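Local coordinates for protein phosphoserine phosphatase (Thermococcus onnurineus, PDB 4AP9) that probably hydrolyses L-phosphoserine to L-serine and phosphate with the help of magnesium, as a member of the haloacid dehalogenase superfamily, at residues A[33-42]-A[55-66]. Sequence-based numbering, arbitrary orientation.
Sequences TGKREIEELL and SLLKRVGLIRGI. With 1PS (3-pyridinium-1-ylpropane-1-sulfonate), chain E.
An antiparallel helix pair in the small helical cap of this haloacid dehalogenase-fold phosphatase is held by a knob-into-hole contact, in which Leu41 drops its side chain among Ser55, Lys58, Arg59 and Leu62. The axes of helices 36-42 and 55-62 pass 9.2 Å apart at 166°. Leucine suits the knob because its two methyls divide the work: Leu41 CD1 presses tip to tip on Leu62 CD1, a tight 3.5 Å, and also meets Lys58 CB, while CD2 lies by the aliphatic chain of Lys58, whose NZ forms a salt bridge with Asp54. Leu62 slides past Ile38 in the opposite direction, and the extended Glu37 crosses it on the solvent side. Ile38, branched at CB, spreads two arms: CG2 faces Arg59 CG, and Ile38 CD1 reaches Ile63 CG2 at 3.8 Å.

Arg59 is buried. With CG turned away from its carbonyl carbon (chi1 -78°) and the chain bent at chi3, its CG and CD pass Ile38 O, CG meets Leu41 CB, and the guanidinium has Leu42 CA over one face and Leu56 CD1 over the other, each offset toward the rim. Leu42 CD1 touches Arg59 NH1 at 3.5 Å, and Trp26 and Trp52 add cation-pi contacts. A leucine in its place would probably leave both tryptophans without their cation and open a gap beside Leu42.

Polar bonds tie the two ends. Ser55, small enough for close helix approach, sends OG to Leu41 O in a very short 2.5 Å hydrogen bond. At the other end, Thr33 and Gly34 border a bound pyridinium propanesulfonate; Gly34 has positive phi just after a helix, and a CB there would run into sulfonate O3. Thr33 OG1, also hydrogen-bonded to Met29 O, accepts from Lys35 N in an ST turn, and from the long, extended Lys35, NZ donates a 2.9 Å hydrogen bond to Leu62 O, tilted 17° from the carbonyl plane.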
ATOM      1  N   THR A  33      22.643   1.761  43.599  1.00 16.29           N
ATOM      2  CA  THR A  33      22.698   3.194  43.884  1.00 18.44           C
ATOM      3  C   THR A  33      21.923   3.559  45.151  1.00 20.77           C
ATOM      4  O   THR A  33      22.153   4.615  45.751  1.00 19.63           O
ATOM      5  CB  THR A  33      22.084   4.028  42.754  1.00 17.26           C
ATOM      6  OG1 THR A  33      20.690   3.718  42.650  1.00 18.60           O
ATOM      7  CG2 THR A  33      22.778   3.753  41.422  1.00 16.86           C
ATOM      8  N   GLY A  34      20.991   2.699  45.536  1.00 17.75           N
ATOM      9  CA  GLY A  34      20.104   2.994  46.646  1.00 18.87           C
ATOM     10  C   GLY A  34      19.026   4.003  46.286  1.00 20.84           C
ATOM     11  O   GLY A  34      18.250   4.433  47.146  1.00 23.06           O
ATOM     12  N   LYS A  35      18.977   4.402  45.018  1.00 17.46           N
ATOM     13  CA  LYS A  35      17.952   5.337  44.573  1.00 17.51           C
ATOM     14  C   LYS A  35      16.653   4.599  44.289  1.00 21.69           C
ATOM     15  O   LYS A  35      16.465   4.051  43.199  1.00 18.05           O
ATOM     16  CB  LYS A  35      18.415   6.104  43.329  1.00 18.77           C
ATOM     17  CG  LYS A  35      19.639   6.981  43.585  1.00 21.63           C
ATOM     18  CD  LYS A  35      20.268   7.455  42.291  1.00 21.74           C
ATOM     19  CE  LYS A  35      21.411   8.425  42.553  1.00 25.67           C
ATOM     20  NZ  LYS A  35      21.774   9.155  41.302  1.00 30.51           N
ATOM     21  N   ARG A  36      15.759   4.587  45.276  1.00 20.04           N
ATOM     22  CA  ARG A  36      14.457   3.938  45.115  1.00 18.84           C
ATOM     23  C   ARG A  36      13.645   4.492  43.943  1.00 18.45           C
ATOM     24  O   ARG A  36      12.881   3.758  43.309  1.00 18.42           O
ATOM     25  CB  ARG A  36      13.650   4.042  46.413  1.00 26.41           C
ATOM     26  CG  ARG A  36      14.368   3.469  47.629  1.00 28.54           C
ATOM     27  CD  ARG A  36      13.486   3.516  48.870  1.00 35.30           C
ATOM     28  NE  ARG A  36      12.342   2.618  48.736  1.00 41.12           N
ATOM     29  CZ  ARG A  36      12.267   1.406  49.280  1.00 42.74           C
ATOM     30  NH1 ARG A  36      13.266   0.943  50.019  1.00 46.83           N
ATOM     31  NH2 ARG A  36      11.187   0.658  49.089  1.00 41.72           N
ATOM     32  N   GLU A  37      13.810   5.782  43.665  1.00 18.17           N
ATOM     33  CA  GLU A  37      13.132   6.448  42.558  1.00 19.59           C
ATOM     34  C   GLU A  37      13.308   5.686  41.235  1.00 16.94           C
ATOM     35  O   GLU A  37      12.406   5.680  40.396  1.00 16.24           O
ATOM     36  CB  GLU A  37      13.627   7.895  42.422  1.00 19.68           C
ATOM     37  CG  GLU A  37      12.829   8.759  41.433  1.00 20.23           C
ATOM     38  CD  GLU A  37      13.435  10.148  41.239  1.00 20.71           C
ATOM     39  OE1 GLU A  37      14.393  10.493  41.959  1.00 23.33           O
ATOM     40  OE2 GLU A  37      12.957  10.890  40.358  1.00 22.22           O
ATOM     41  N   ILE A  38      14.453   5.032  41.055  1.00 15.03           N
ATOM     42  CA  ILE A  38      14.691   4.300  39.807  1.00 14.84           C
ATOM     43  C   ILE A  38      13.691   3.166  39.630  1.00 15.77           C
ATOM     44  O   ILE A  38      13.127   2.985  38.552  1.00 16.10           O
ATOM     45  CB  ILE A  38      16.122   3.737  39.725  1.00 16.29           C
ATOM     46  CG1 ILE A  38      17.130   4.891  39.654  1.00 15.13           C
ATOM     47  CG2 ILE A  38      16.267   2.825  38.491  1.00 14.58           C
ATOM     48  CD1 ILE A  38      18.590   4.451  39.809  1.00 16.44           C
ATOM     49  N   GLU A  39      13.471   2.407  40.697  1.00 13.84           N
ATOM     50  CA  GLU A  39      12.575   1.265  40.628  1.00 16.11           C
ATOM     51  C   GLU A  39      11.119   1.735  40.574  1.00 16.37           C
ATOM     52  O   GLU A  39      10.269   1.111  39.925  1.00 16.27           O
ATOM     53  CB  GLU A  39      12.818   0.329  41.823  1.00 17.36           C
ATOM     54  CG  GLU A  39      12.255  -1.047  41.631  1.00 19.38           C
ATOM     55  CD  GLU A  39      12.987  -2.115  42.421  1.00 20.22           C
ATOM     56  OE1 GLU A  39      13.771  -1.791  43.338  1.00 23.13           O
ATOM     57  OE2 GLU A  39      12.770  -3.292  42.115  1.00 20.06           O
ATOM     58  N   GLU A  40      10.836   2.840  41.250  1.00 16.09           N
ATOM     59  CA  GLU A  40       9.498   3.406  41.222  1.00 17.30           C
ATOM     60  C   GLU A  40       9.143   3.850  39.807  1.00 16.82           C
ATOM     61  O   GLU A  40       8.046   3.601  39.328  1.00 15.11           O
ATOM     62  CB  GLU A  40       9.394   4.589  42.175  1.00 16.89           C
ATOM     63  CG  GLU A  40       8.010   5.192  42.224  1.00 14.61           C
ATOM     64  CD  GLU A  40       7.882   6.258  43.294  1.00 19.72           C
ATOM     65  OE1 GLU A  40       8.322   7.404  43.055  1.00 20.98           O
ATOM     66  OE2 GLU A  40       7.355   5.943  44.378  1.00 22.19           O
ATOM     67  N   LEU A  41      10.091   4.499  39.146  1.00 13.92           N
ATOM     68  CA  LEU A  41       9.922   4.893  37.750  1.00 16.55           C
ATOM     69  C   LEU A  41       9.694   3.684  36.851  1.00 15.91           C
ATOM     70  O   LEU A  41       8.886   3.732  35.925  1.00 14.36           O
ATOM     71  CB  LEU A  41      11.143   5.672  37.266  1.00 12.87           C
ATOM     72  CG  LEU A  41      11.197   7.115  37.773  1.00 17.31           C
ATOM     73  CD1 LEU A  41      12.556   7.711  37.464  1.00 16.38           C
ATOM     74  CD2 LEU A  41      10.070   7.926  37.154  1.00 16.64           C
ATOM     75  N   LEU A  42      10.415   2.598  37.120  1.00 13.88           N
ATOM     76  CA  LEU A  42      10.201   1.364  36.382  1.00 14.61           C
ATOM     77  C   LEU A  42       8.765   0.889  36.576  1.00 14.88           C
ATOM     78  O   LEU A  42       8.078   0.583  35.611  1.00 14.91           O
ATOM     79  CB  LEU A  42      11.187   0.270  36.818  1.00 14.26           C
ATOM     80  CG  LEU A  42      11.040  -1.127  36.205  1.00 13.99           C
ATOM     81  CD1 LEU A  42      11.240  -1.094  34.682  1.00 14.39           C
ATOM     82  CD2 LEU A  42      12.000  -2.126  36.845  1.00 12.25           C
ATOM     83  N   SER A  55       9.442   7.614  31.299  1.00 17.41           N
ATOM     84  CA  SER A  55       9.983   6.873  32.430  1.00 17.58           C
ATOM     85  C   SER A  55      11.414   6.376  32.178  1.00 16.79           C
ATOM     86  O   SER A  55      12.277   6.461  33.056  1.00 17.91           O
ATOM     87  CB  SER A  55       9.081   5.697  32.770  1.00 18.58           C
ATOM     88  OG  SER A  55       9.483   5.130  33.998  1.00 22.59           O
ATOM     89  N   LEU A  56      11.659   5.867  30.977  1.00 16.24           N
ATOM     90  CA  LEU A  56      12.981   5.353  30.627  1.00 14.89           C
ATOM     91  C   LEU A  56      14.041   6.439  30.716  1.00 16.36           C
ATOM     92  O   LEU A  56      15.098   6.242  31.313  1.00 16.33           O
ATOM     93  CB  LEU A  56      12.971   4.755  29.215  1.00 15.24           C
ATOM     94  CG  LEU A  56      14.296   4.221  28.676  1.00 14.64           C
ATOM     95  CD1 LEU A  56      14.912   3.247  29.689  1.00 16.06           C
ATOM     96  CD2 LEU A  56      14.097   3.549  27.313  1.00 14.02           C
ATOM     97  N   LEU A  57      13.762   7.602  30.133  1.00 16.06           N
ATOM     98  CA  LEU A  57      14.776   8.650  30.118  1.00 17.50           C
ATOM     99  C   LEU A  57      15.003   9.226  31.508  1.00 17.00           C
ATOM    100  O   LEU A  57      16.100   9.687  31.820  1.00 18.36           O
ATOM    101  CB  LEU A  57      14.427   9.752  29.122  1.00 16.88           C
ATOM    102  CG  LEU A  57      14.403   9.278  27.670  1.00 20.50           C
ATOM    103  CD1 LEU A  57      14.215  10.465  26.747  1.00 21.55           C
ATOM    104  CD2 LEU A  57      15.698   8.508  27.324  1.00 19.14           C
ATOM    105  N   LYS A  58      13.971   9.204  32.348  1.00 15.01           N
ATOM    106  CA  LYS A  58      14.147   9.631  33.742  1.00 16.45           C
ATOM    107  C   LYS A  58      15.056   8.666  34.515  1.00 18.79           C
ATOM    108  O   LYS A  58      15.867   9.086  35.348  1.00 15.85           O
ATOM    109  CB  LYS A  58      12.799   9.782  34.461  1.00 17.37           C
ATOM    110  CG  LYS A  58      12.016  11.045  34.096  1.00 22.57           C
ATOM    111  CD  LYS A  58      10.738  11.159  34.929  1.00 22.02           C
ATOM    112  CE  LYS A  58      10.198  12.599  34.949  1.00 27.44           C
ATOM    113  NZ  LYS A  58      10.063  13.219  33.597  1.00 26.64           N
ATOM    114  N   ARG A  59      14.910   7.371  34.251  1.00 17.18           N
ATOM    115  CA  ARG A  59      15.789   6.369  34.845  1.00 15.35           C
ATOM    116  C   ARG A  59      17.220   6.573  34.343  1.00 16.88           C
ATOM    117  O   ARG A  59      18.177   6.536  35.115  1.00 15.50           O
ATOM    118  CB  ARG A  59      15.292   4.956  34.518  1.00 16.88           C
ATOM    119  CG  ARG A  59      14.088   4.523  35.385  1.00 14.89           C
ATOM    120  CD  ARG A  59      13.547   3.157  35.007  1.00 15.78           C
ATOM    121  NE  ARG A  59      12.701   3.223  33.814  1.00 19.96           N
ATOM    122  CZ  ARG A  59      12.594   2.268  32.905  1.00 17.25           C
ATOM    123  NH1 ARG A  59      13.285   1.146  33.016  1.00 22.70           N
ATOM    124  NH2 ARG A  59      11.805   2.440  31.866  1.00 19.67           N
ATOM    125  N   VAL A  60      17.358   6.811  33.045  1.00 13.84           N
ATOM    126  CA  VAL A  60      18.677   7.019  32.455  1.00 15.70           C
ATOM    127  C   VAL A  60      19.380   8.203  33.116  1.00 16.31           C
ATOM    128  O   VAL A  60      20.570   8.140  33.423  1.00 16.79           O
ATOM    129  CB  VAL A  60      18.571   7.244  30.955  1.00 14.39           C
ATOM    130  CG1 VAL A  60      19.854   7.890  30.402  1.00 15.79           C
ATOM    131  CG2 VAL A  60      18.281   5.927  30.281  1.00 12.60           C
ATOM    132  N   GLY A  61      18.613   9.264  33.348  1.00 17.95           N
ATOM    133  CA  GLY A  61      19.102  10.461  33.991  1.00 18.16           C
ATOM    134  C   GLY A  61      19.623  10.199  35.389  1.00 19.29           C
ATOM    135  O   GLY A  61      20.631  10.778  35.804  1.00 20.32           O
ATOM    136  N   LEU A  62      18.943   9.316  36.112  1.00 19.62           N
ATOM    137  CA  LEU A  62      19.308   9.014  37.488  1.00 17.16           C
ATOM    138  C   LEU A  62      20.586   8.176  37.628  1.00 19.80           C
ATOM    139  O   LEU A  62      21.111   8.043  38.732  1.00 20.90           O
ATOM    140  CB  LEU A  62      18.145   8.340  38.229  1.00 15.65           C
ATOM    141  CG  LEU A  62      16.940   9.237  38.536  1.00 19.80           C
ATOM    142  CD1 LEU A  62      15.687   8.426  38.804  1.00 18.92           C
ATOM    143  CD2 LEU A  62      17.248  10.139  39.711  1.00 20.73           C
ATOM    144  N   ILE A  63      21.079   7.600  36.535  1.00 16.95           N
ATOM    145  CA  ILE A  63      22.368   6.917  36.619  1.00 16.33           C
ATOM    146  C   ILE A  63      23.480   7.616  35.838  1.00 17.78           C
ATOM    147  O   ILE A  63      24.558   7.059  35.640  1.00 16.89           O
ATOM    148  CB  ILE A  63      22.297   5.402  36.256  1.00 19.09           C
ATOM    149  CG1 ILE A  63      21.843   5.186  34.809  1.00 16.38           C
ATOM    150  CG2 ILE A  63      21.416   4.641  37.250  1.00 16.57           C
ATOM    151  CD1 ILE A  63      22.167   3.794  34.259  1.00 16.60           C
ATOM    152  N   ARG A  64      23.217   8.844  35.404  1.00 17.42           N
ATOM    153  CA  ARG A  64      24.260   9.630  34.752  1.00 19.61           C
ATOM    154  C   ARG A  64      25.487   9.637  35.660  1.00 19.56           C
ATOM    155  O   ARG A  64      25.360   9.828  36.872  1.00 16.64           O
ATOM    156  CB  ARG A  64      23.782  11.055  34.489  1.00 21.83           C
ATOM    157  CG  ARG A  64      24.622  11.807  33.474  1.00 28.01           C
ATOM    158  CD  ARG A  64      24.215  13.259  33.424  1.00 35.50           C
ATOM    159  NE  ARG A  64      24.403  13.898  34.723  1.00 42.41           N
ATOM    160  CZ  ARG A  64      23.705  14.942  35.157  1.00 48.46           C
ATOM    161  NH1 ARG A  64      22.757  15.476  34.396  1.00 44.52           N
ATOM    162  NH2 ARG A  64      23.955  15.448  36.360  1.00 51.67           N
ATOM    163  N   GLY A  65      26.660   9.397  35.076  1.00 17.46           N
ATOM    164  CA  GLY A  65      27.906   9.457  35.815  1.00 21.23           C
ATOM    165  C   GLY A  65      28.399   8.141  36.389  1.00 20.58           C
ATOM    166  O   GLY A  65      29.561   8.037  36.792  1.00 19.65           O
ATOM    167  N   ILE A  66      27.535   7.130  36.434  1.00 18.22           N
ATOM    168  CA  ILE A  66      27.928   5.876  37.046  1.00 18.90           C
ATOM    169  C   ILE A  66      29.093   5.266  36.257  1.00 20.07           C
ATOM    170  O   ILE A  66      29.137   5.352  35.031  1.00 17.46           O
ATOM    171  CB  ILE A  66      26.722   4.907  37.176  1.00 21.41           C
ATOM    172  CG1 ILE A  66      26.995   3.846  38.241  1.00 23.39           C
ATOM    173  CG2 ILE A  66      26.372   4.268  35.841  1.00 19.89           C
ATOM    174  CD1 ILE A  66      25.740   3.361  38.921  1.00 26.70           C
TER
HETATM  175  N1  1PS E 201      24.601  -0.509  48.010  1.00 35.26           N
HETATM  176  C1  1PS E 201      23.656  -0.991  48.821  1.00 36.64           C
HETATM  177  C2  1PS E 201      23.299  -2.331  48.774  1.00 35.19           C
HETATM  178  C3  1PS E 201      25.239  -1.287  47.121  1.00 31.99           C
HETATM  179  C4  1PS E 201      24.931  -2.642  47.016  1.00 30.47           C
HETATM  180  C5  1PS E 201      23.944  -3.181  47.854  1.00 32.74           C
HETATM  181  C6  1PS E 201      24.929   0.880  48.100  1.00 37.38           C
HETATM  182  C7  1PS E 201      23.661   1.671  48.259  1.00 33.83           C
HETATM  183  C8  1PS E 201      23.994   3.124  48.399  1.00 35.38           C
HETATM  184  S1  1PS E 201      23.244   3.794  49.859  1.00 56.76           S
HETATM  185  O1  1PS E 201      23.478   5.245  49.798  1.00 53.20           O
HETATM  186  O2  1PS E 201      23.883   3.240  51.042  1.00 55.57           O
HETATM  187  O3  1PS E 201      21.818   3.526  49.885  1.00 40.94           O